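DNA-binding protein (Silicibacter pomeroyi, PDB 3EUS) probably binds DNA through a helix-turn-helix domain of the XRE/Cro-C1 type. Local coordinates at the interface of chains A and B. Residues are numbered along the deposited sequence; one frame, centred on the assembly and turned at random. Chains: chain A/B, DNA-binding protein.

The interface of chains A and B. Residues chain A 56, 60, 64, 69, 72; chain B 76, 79-80.
A:Ala60 and A:Ala64, one turn apart on helix 56-65 of chain A, present their methyl groups to B:Val76, B:Ile79 and B:Ala80 on helix 72-80 of chain B; the two helices cross at roughly 60°, with A:Ala60 CA 4.9 Å from B:Ala80 CA. A:Ala60 CB settles among all three of these chain B residues: it lies 3.5 Å from the carbonyl oxygen O of B:Val76 and also meets the gamma-methyl CG2 of B:Ile79. With chi1 at -71°, B:Ile79 turns this CG2 branch to A:Ala60 and sends its longer arm, ending in CD1, toward A:Val56, where contact is looser, at 4.4 Å from A:Val56 CG1. B:Ala80 answers in kind, its CB packing against the backbone carbonyl oxygen of A:Ala60 and 3.6 Å from the methyl CB of A:Ala64. The CG1 of B:Val76, anti to the backbone N (chi1 168°), enters between helix 56-65 and the start of helix 72-81 of chain A, touching A:Ala60 CB at 3.7 Å and both methyls of A:Val72. The two valine side chains point at each other tip to tip. The patch, mostly methyl groups packed on methyls and carbonyl oxygens, is one part of a two-fold symmetric interface, repeated with the chains exchanged; this pairing may or may not be the dimer formed in solution. A:Leu69, in the 3-10 turn 69-71, touches the margin of the patch, its side chain crossing that of B:Val76 obliquely, with CD2 4.1 Å from B:Val76 CG1.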
ATOM      1  N   VAL A  56      -1.563   3.259  -1.866  1.00 22.80           N
ATOM      2  CA  VAL A  56      -1.744   2.965  -0.439  1.00 21.95           C
ATOM      3  C   VAL A  56      -3.133   3.374   0.060  1.00 22.37           C
ATOM      4  O   VAL A  56      -3.721   2.692   0.897  1.00 20.62           O
ATOM      5  CB  VAL A  56      -0.643   3.626   0.447  1.00 23.17           C
ATOM      6  CG1 VAL A  56      -0.962   3.426   1.994  1.00 21.29           C
ATOM      7  CG2 VAL A  56       0.674   3.004   0.077  1.00 20.01           C
ATOM      8  N   ALA A  60      -5.867   0.967   1.716  1.00 16.28           N
ATOM      9  CA  ALA A  60      -6.521   1.215   2.992  1.00 16.33           C
ATOM     10  C   ALA A  60      -8.031   1.098   2.843  1.00 15.60           C
ATOM     11  O   ALA A  60      -8.697   0.456   3.674  1.00 15.67           O
ATOM     12  CB  ALA A  60      -6.067   2.644   3.570  1.00 14.86           C
ATOM     13  N   ALA A  64     -10.384  -1.831   4.577  1.00 13.98           N
ATOM     14  CA  ALA A  64     -11.459  -1.420   5.461  1.00 14.10           C
ATOM     15  C   ALA A  64     -12.821  -1.876   5.002  1.00 12.45           C
ATOM     16  O   ALA A  64     -13.654  -2.268   5.843  1.00 12.94           O
ATOM     17  CB  ALA A  64     -11.488   0.168   5.617  1.00 14.01           C
ATOM     18  N   LEU A  69      -8.739  -4.683   8.289  1.00 14.82           N
ATOM     19  CA  LEU A  69      -7.657  -3.778   8.720  1.00 15.07           C
ATOM     20  C   LEU A  69      -6.755  -4.553   9.714  1.00 15.75           C
ATOM     21  O   LEU A  69      -5.556  -4.328   9.750  1.00 17.42           O
ATOM     22  CB  LEU A  69      -8.188  -2.492   9.333  1.00 15.13           C
ATOM     23  CG  LEU A  69      -8.828  -1.516   8.347  1.00 15.75           C
ATOM     24  CD1 LEU A  69      -9.545  -0.410   9.165  1.00 15.21           C
ATOM     25  CD2 LEU A  69      -7.754  -1.008   7.397  1.00 15.97           C
ATOM     26  N   VAL A  72      -3.698  -6.115   7.867  1.00 16.25           N
ATOM     27  CA  VAL A  72      -2.864  -5.165   7.119  1.00 16.81           C
ATOM     28  C   VAL A  72      -1.364  -5.354   7.500  1.00 17.51           C
ATOM     29  O   VAL A  72      -0.501  -5.449   6.634  1.00 18.85           O
ATOM     30  CB  VAL A  72      -3.364  -3.700   7.301  1.00 17.11           C
ATOM     31  CG1 VAL A  72      -2.306  -2.670   6.856  1.00 17.73           C
ATOM     32  CG2 VAL A  72      -4.702  -3.427   6.401  1.00 14.79           C
TER
ATOM     33  N   VAL B  76      -2.429   2.907   8.210  1.00 17.71           N
ATOM     34  CA  VAL B  76      -3.413   2.476   7.210  1.00 17.10           C
ATOM     35  C   VAL B  76      -4.848   2.603   7.741  1.00 18.55           C
ATOM     36  O   VAL B  76      -5.801   3.038   7.004  1.00 19.28           O
ATOM     37  CB  VAL B  76      -3.073   1.037   6.739  1.00 16.79           C
ATOM     38  CG1 VAL B  76      -4.239   0.438   5.936  1.00 15.67           C
ATOM     39  CG2 VAL B  76      -1.832   1.023   5.867  1.00 16.47           C
ATOM     40  N   ILE B  79      -5.873   6.317   7.670  1.00 22.61           N
ATOM     41  CA  ILE B  79      -6.243   6.653   6.315  1.00 23.47           C
ATOM     42  C   ILE B  79      -7.630   6.137   5.987  1.00 23.50           C
ATOM     43  O   ILE B  79      -8.470   6.862   5.525  1.00 23.79           O
ATOM     44  CB  ILE B  79      -5.232   6.133   5.303  1.00 23.62           C
ATOM     45  CG1 ILE B  79      -3.933   6.915   5.397  1.00 25.47           C
ATOM     46  CG2 ILE B  79      -5.788   6.190   3.933  1.00 22.37           C
ATOM     47  CD1 ILE B  79      -2.797   6.248   4.778  1.00 23.51           C
ATOM     48  N   ALA B  80      -7.865   4.877   6.273  1.00 22.64           N
ATOM     49  CA  ALA B  80      -9.110   4.243   5.916  1.00 25.45           C
ATOM     50  C   ALA B  80     -10.314   4.886   6.589  1.00 28.57           C
ATOM     51  O   ALA B  80     -11.347   5.044   6.004  1.00 29.18           O
ATOM     52  CB  ALA B  80      -9.047   2.806   6.237  1.00 24.11           C
TER